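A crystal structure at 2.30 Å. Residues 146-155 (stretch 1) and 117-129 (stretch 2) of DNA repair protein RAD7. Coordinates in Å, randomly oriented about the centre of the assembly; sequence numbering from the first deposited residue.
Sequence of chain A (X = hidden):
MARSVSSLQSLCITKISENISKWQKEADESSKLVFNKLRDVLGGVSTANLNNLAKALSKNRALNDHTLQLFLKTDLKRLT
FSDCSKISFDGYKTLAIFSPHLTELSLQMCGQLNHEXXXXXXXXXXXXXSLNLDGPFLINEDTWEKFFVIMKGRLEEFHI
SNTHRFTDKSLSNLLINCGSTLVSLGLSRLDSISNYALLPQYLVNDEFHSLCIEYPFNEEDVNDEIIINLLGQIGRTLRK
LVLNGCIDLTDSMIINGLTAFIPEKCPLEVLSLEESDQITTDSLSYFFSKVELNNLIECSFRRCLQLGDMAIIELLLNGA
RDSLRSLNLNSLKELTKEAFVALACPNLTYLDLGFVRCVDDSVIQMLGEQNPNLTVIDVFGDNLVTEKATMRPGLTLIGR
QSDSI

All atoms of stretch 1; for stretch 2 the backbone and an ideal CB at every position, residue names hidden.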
# COMPACT_ATOMS: atom_id res chain seq x y z
N LYS A 146 16.20 -0.84 13.78
CA LYS A 146 14.80 -0.90 14.18
C LYS A 146 14.23 -2.30 13.97
O LYS A 146 13.46 -2.80 14.80
CB LYS A 146 13.97 0.12 13.40
CG LYS A 146 14.27 1.56 13.76
CD LYS A 146 13.26 2.50 13.13
CE LYS A 146 13.62 3.96 13.36
NZ LYS A 146 14.89 4.33 12.67
N PHE A 147 14.60 -2.95 12.86
CA PHE A 147 14.09 -4.29 12.59
C PHE A 147 14.58 -5.28 13.64
O PHE A 147 13.81 -6.15 14.08
CB PHE A 147 14.52 -4.72 11.18
CG PHE A 147 14.32 -6.18 10.91
CD1 PHE A 147 13.07 -6.68 10.63
CD2 PHE A 147 15.40 -7.05 10.94
CE1 PHE A 147 12.89 -8.03 10.38
CE2 PHE A 147 15.23 -8.39 10.68
CZ PHE A 147 13.97 -8.88 10.40
N PHE A 148 15.84 -5.18 14.06
CA PHE A 148 16.38 -6.12 15.04
C PHE A 148 15.80 -5.88 16.43
O PHE A 148 15.61 -6.84 17.18
CB PHE A 148 17.90 -6.04 15.06
CG PHE A 148 18.55 -6.46 13.78
CD1 PHE A 148 18.13 -7.61 13.12
CD2 PHE A 148 19.56 -5.71 13.21
CE1 PHE A 148 18.73 -8.00 11.94
CE2 PHE A 148 20.15 -6.10 12.03
CZ PHE A 148 19.73 -7.24 11.39
N VAL A 149 15.52 -4.63 16.79
CA VAL A 149 14.84 -4.36 18.05
C VAL A 149 13.48 -5.05 18.08
O VAL A 149 13.11 -5.71 19.06
CB VAL A 149 14.71 -2.85 18.29
CG1 VAL A 149 13.84 -2.55 19.51
CG2 VAL A 149 16.08 -2.22 18.47
N ILE A 150 12.72 -4.93 16.98
CA ILE A 150 11.40 -5.55 16.91
C ILE A 150 11.51 -7.07 16.98
O ILE A 150 10.61 -7.73 17.51
CB ILE A 150 10.67 -5.09 15.63
CG1 ILE A 150 10.38 -3.59 15.71
CG2 ILE A 150 9.37 -5.88 15.43
CD1 ILE A 150 9.85 -3.00 14.43
N MET A 151 12.58 -7.64 16.42
CA MET A 151 12.76 -9.09 16.40
C MET A 151 13.54 -9.61 17.61
O MET A 151 13.84 -10.80 17.66
CB MET A 151 13.48 -9.51 15.11
CG MET A 151 12.70 -9.23 13.82
SD MET A 151 11.11 -10.08 13.74
CE MET A 151 11.63 -11.79 13.68
N LYS A 152 13.87 -8.74 18.56
CA LYS A 152 14.62 -9.14 19.74
C LYS A 152 14.02 -10.38 20.38
O LYS A 152 12.83 -10.42 20.70
CB LYS A 152 14.64 -7.97 20.74
CG LYS A 152 15.43 -8.22 22.00
CD LYS A 152 15.40 -7.01 22.92
CE LYS A 152 16.18 -7.25 24.20
NZ LYS A 152 16.13 -6.07 25.11
N GLY A 153 14.85 -11.41 20.56
CA GLY A 153 14.43 -12.63 21.21
C GLY A 153 13.62 -13.57 20.34
O GLY A 153 13.32 -14.69 20.79
N ARG A 154 13.25 -13.17 19.13
CA ARG A 154 12.45 -14.00 18.23
C ARG A 154 13.24 -14.57 17.07
O ARG A 154 12.87 -15.63 16.55
CB ARG A 154 11.28 -13.19 17.66
CG ARG A 154 10.36 -12.55 18.70
CD ARG A 154 9.56 -11.40 18.08
NE ARG A 154 8.93 -11.79 16.82
CZ ARG A 154 8.44 -10.93 15.93
NH1 ARG A 154 8.50 -9.63 16.14
NH2 ARG A 154 7.88 -11.39 14.81
N LEU A 155 14.30 -13.90 16.64
CA LEU A 155 15.01 -14.24 15.42
C LEU A 155 16.03 -15.34 15.72
O LEU A 155 17.03 -15.09 16.40
CB LEU A 155 15.68 -13.00 14.84
CG LEU A 155 16.22 -13.09 13.41
CD1 LEU A 155 15.10 -13.41 12.42
CD2 LEU A 155 16.90 -11.78 13.05
N UNK A 117 8.18 -2.08 4.15
CA UNK A 117 8.03 -3.51 3.87
C UNK A 117 8.69 -4.35 4.95
O UNK A 117 8.12 -5.34 5.41
CB UNK A 117 8.63 -3.85 2.50
N UNK A 118 9.90 -3.96 5.36
CA UNK A 118 10.64 -4.75 6.35
C UNK A 118 9.93 -4.75 7.70
O UNK A 118 9.88 -5.78 8.38
CB UNK A 118 12.06 -4.21 6.51
N UNK A 119 9.38 -3.60 8.11
CA UNK A 119 8.71 -3.52 9.41
C UNK A 119 7.35 -4.21 9.38
O UNK A 119 6.90 -4.72 10.41
CB UNK A 119 8.54 -2.06 9.83
N UNK A 120 6.68 -4.24 8.23
CA UNK A 120 5.48 -5.07 8.10
C UNK A 120 5.80 -6.53 8.38
O UNK A 120 5.07 -7.21 9.12
CB UNK A 120 4.87 -4.92 6.70
N UNK A 121 6.89 -7.03 7.79
CA UNK A 121 7.28 -8.43 7.99
C UNK A 121 7.52 -8.71 9.47
O UNK A 121 7.03 -9.70 10.02
CB UNK A 121 8.53 -8.76 7.18
N UNK A 122 8.27 -7.83 10.14
CA UNK A 122 8.60 -8.06 11.55
C UNK A 122 7.38 -7.94 12.45
O UNK A 122 7.30 -8.64 13.47
CB UNK A 122 9.67 -7.07 12.01
N UNK A 123 6.42 -7.08 12.11
CA UNK A 123 5.32 -6.78 13.02
C UNK A 123 4.03 -7.54 12.71
O UNK A 123 3.19 -7.68 13.60
CB UNK A 123 5.04 -5.28 12.99
N UNK A 124 3.86 -8.03 11.49
CA UNK A 124 2.63 -8.72 11.11
C UNK A 124 2.77 -10.23 11.06
O UNK A 124 1.75 -10.93 10.95
CB UNK A 124 2.16 -8.21 9.75
N UNK A 125 4.00 -10.76 11.12
CA UNK A 125 4.22 -12.20 11.13
C UNK A 125 4.66 -12.61 12.53
O UNK A 125 5.86 -12.74 12.79
CB UNK A 125 5.26 -12.61 10.08
N UNK A 126 3.72 -12.83 13.45
CA UNK A 126 4.10 -13.05 14.86
C UNK A 126 4.87 -14.33 15.09
O UNK A 126 5.58 -14.43 16.10
CB UNK A 126 2.85 -13.06 15.74
N UNK A 127 4.75 -15.32 14.21
CA UNK A 127 5.48 -16.58 14.35
C UNK A 127 6.80 -16.59 13.59
O UNK A 127 7.48 -17.62 13.58
CB UNK A 127 4.61 -17.74 13.87
N UNK A 128 7.17 -15.48 12.95
CA UNK A 128 8.40 -15.46 12.16
C UNK A 128 9.61 -15.64 13.05
O UNK A 128 9.79 -14.92 14.04
CB UNK A 128 8.52 -14.15 11.37
N UNK A 129 10.45 -16.62 12.70
CA UNK A 129 11.71 -16.86 13.40
C UNK A 129 12.91 -16.98 12.48
O UNK A 129 14.04 -17.01 12.97
CB UNK A 129 11.60 -18.13 14.24

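The two helices, 146-150 and 117-124, run side by side and nearly parallel, their axes 9.7 Å apart and 4° from alignment. Position 117 lies out of reach of stretch 1, which therefore sets no preference there; it is Ser 117, whose OG is hydrogen-bonded elsewhere in the structure.

At position 118 CA-to-CB points toward stretch 1, and the ideal CB lies 4.9 Å from Phe 147 CD1. An aliphatic side chain long enough to reach the ring would suit; Leu, Ile or Met are all plausible. The residue is Leu 118. Its CG packs 3.7 Å from Phe 147 CD1, and its CD1 sits over one face of the ring, 4.1 Å from the centroid, in a CH-pi contact.

Position 119 directs its CB sideways, 4.9 Å from Ile 150 CD1, so a branched or flexible apolar chain could bend back to that methyl. Leu 119 does so with chi1 m and chi2 t, bringing CD2 to 3.9 Å from Ile 150 CD1.

Position 120 is out of reach of stretch 1 and could hold many residues; it is Tyr 120. Position 121 points sideways, its ideal CB 5.5 Å from Phe 147 CE1, leaving the choice wide. Ile 121 adds little to the contact.

Position 122 is far more restrictive. Its CB points straight at stretch 1, and the ideal CB already lies 3.6 Å from Ile 150 CG2, 3.7 Å from Phe 147 CD1 and 3.8 Å from Met 151 SD. With three side chains so near, a small residue fits best, and Ala 122 fills the site with its methyl alone. Its carbonyl also takes part: Arg 154 NH1 and NH2 each donate a hydrogen bond to Ala 122 O, both at 3.1 Å. NH1 also donates to Ile 150 O at 3.2 Å, so the guanidinium bridges the backbones of the two stretches.

At 123 CB again points sideways, 5.0 Å from Ile 150 CG2, beside an apolar chain with open space beyond; polar or aliphatic residues would serve. Glu 123 brings OE2 to 3.5 Å from Ile 150 CD1, a simple packing contact. Position 124 points away and is unconstrained by stretch 1; it is Lys 124.

Position 125 leaves helical angles and opens a type I turn to 128. Its CB touches nothing of stretch 1, so many residues would serve; Leu 125 contributes chiefly its carbonyl, O lying 3.2 Å from Arg 154 NH2. Phi of -67° at 126 is compatible with proline, and Pro 126 is found. Position 127 points away and could hold many residues; it is Asn 127.

The ideal CB of 128 is 4.5 Å from Met 151 CE, favouring an apolar chain; Leu 128 places CG 4.3 Å from that methyl. A water accepts from Arg 154 NE (2.6 Å) and donates to Pro 126 O (2.7 Å) and Leu 128 O (2.6 Å), which needs only backbone from the turn. At 129, CB lies 3.6 Å from Arg 154 O, and a long chain could lead outward. Lys 129 does, while its CA makes a CA-H...O contact with Arg 154 O at 3.6 Å.

Stretch 2 (117-129) SLLYIAEKLPNLK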
# COMPACT_ATOMS: atom_id res chain seq x y z
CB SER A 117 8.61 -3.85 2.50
OG SER A 117 8.01 -3.08 1.48
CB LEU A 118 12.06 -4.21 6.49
CG LEU A 118 13.03 -5.02 7.36
CD1 LEU A 118 13.16 -6.45 6.86
CD2 LEU A 118 14.39 -4.33 7.40
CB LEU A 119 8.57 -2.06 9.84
CG LEU A 119 9.88 -1.28 9.95
CD1 LEU A 119 9.64 0.10 10.54
CD2 LEU A 119 10.93 -2.02 10.77
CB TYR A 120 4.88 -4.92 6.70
CG TYR A 120 3.74 -3.93 6.59
CD1 TYR A 120 3.94 -2.57 6.77
CD2 TYR A 120 2.46 -4.37 6.26
CE1 TYR A 120 2.90 -1.67 6.64
CE2 TYR A 120 1.41 -3.48 6.13
CZ TYR A 120 1.63 -2.13 6.32
OH TYR A 120 0.59 -1.25 6.19
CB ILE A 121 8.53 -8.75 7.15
CG1 ILE A 121 8.15 -8.79 5.67
CG2 ILE A 121 9.16 -10.08 7.57
CD1 ILE A 121 9.33 -8.81 4.74
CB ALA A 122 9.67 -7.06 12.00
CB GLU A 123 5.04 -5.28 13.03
CG GLU A 123 6.20 -4.46 13.58
CD GLU A 123 5.89 -2.98 13.71
OE1 GLU A 123 5.10 -2.46 12.89
OE2 GLU A 123 6.45 -2.34 14.62
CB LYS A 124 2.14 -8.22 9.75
CG LYS A 124 1.87 -6.72 9.69
CD LYS A 124 0.82 -6.30 10.69
CE LYS A 124 0.63 -4.80 10.69
NZ LYS A 124 -0.28 -4.37 11.79
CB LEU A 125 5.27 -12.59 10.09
CG LEU A 125 4.93 -12.24 8.64
CD1 LEU A 125 6.10 -12.60 7.73
CD2 LEU A 125 3.66 -12.95 8.19
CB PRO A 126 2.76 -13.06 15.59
CG PRO A 126 1.77 -13.51 14.56
CD PRO A 126 2.26 -12.93 13.26
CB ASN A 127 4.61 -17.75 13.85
CG ASN A 127 3.32 -17.89 14.63
OD1 ASN A 127 3.30 -17.76 15.85
ND2 ASN A 127 2.23 -18.18 13.92
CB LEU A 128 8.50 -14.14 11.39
CG LEU A 128 9.72 -13.98 10.49
CD1 LEU A 128 9.75 -15.05 9.42
CD2 LEU A 128 9.75 -12.58 9.86
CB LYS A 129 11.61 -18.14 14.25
CG LYS A 129 11.37 -19.40 13.44
CD LYS A 129 11.13 -20.62 14.32
CE LYS A 129 10.91 -21.87 13.48
NZ LYS A 129 10.74 -23.09 14.31
O HOH W 1 8.24 -14.18 15.98
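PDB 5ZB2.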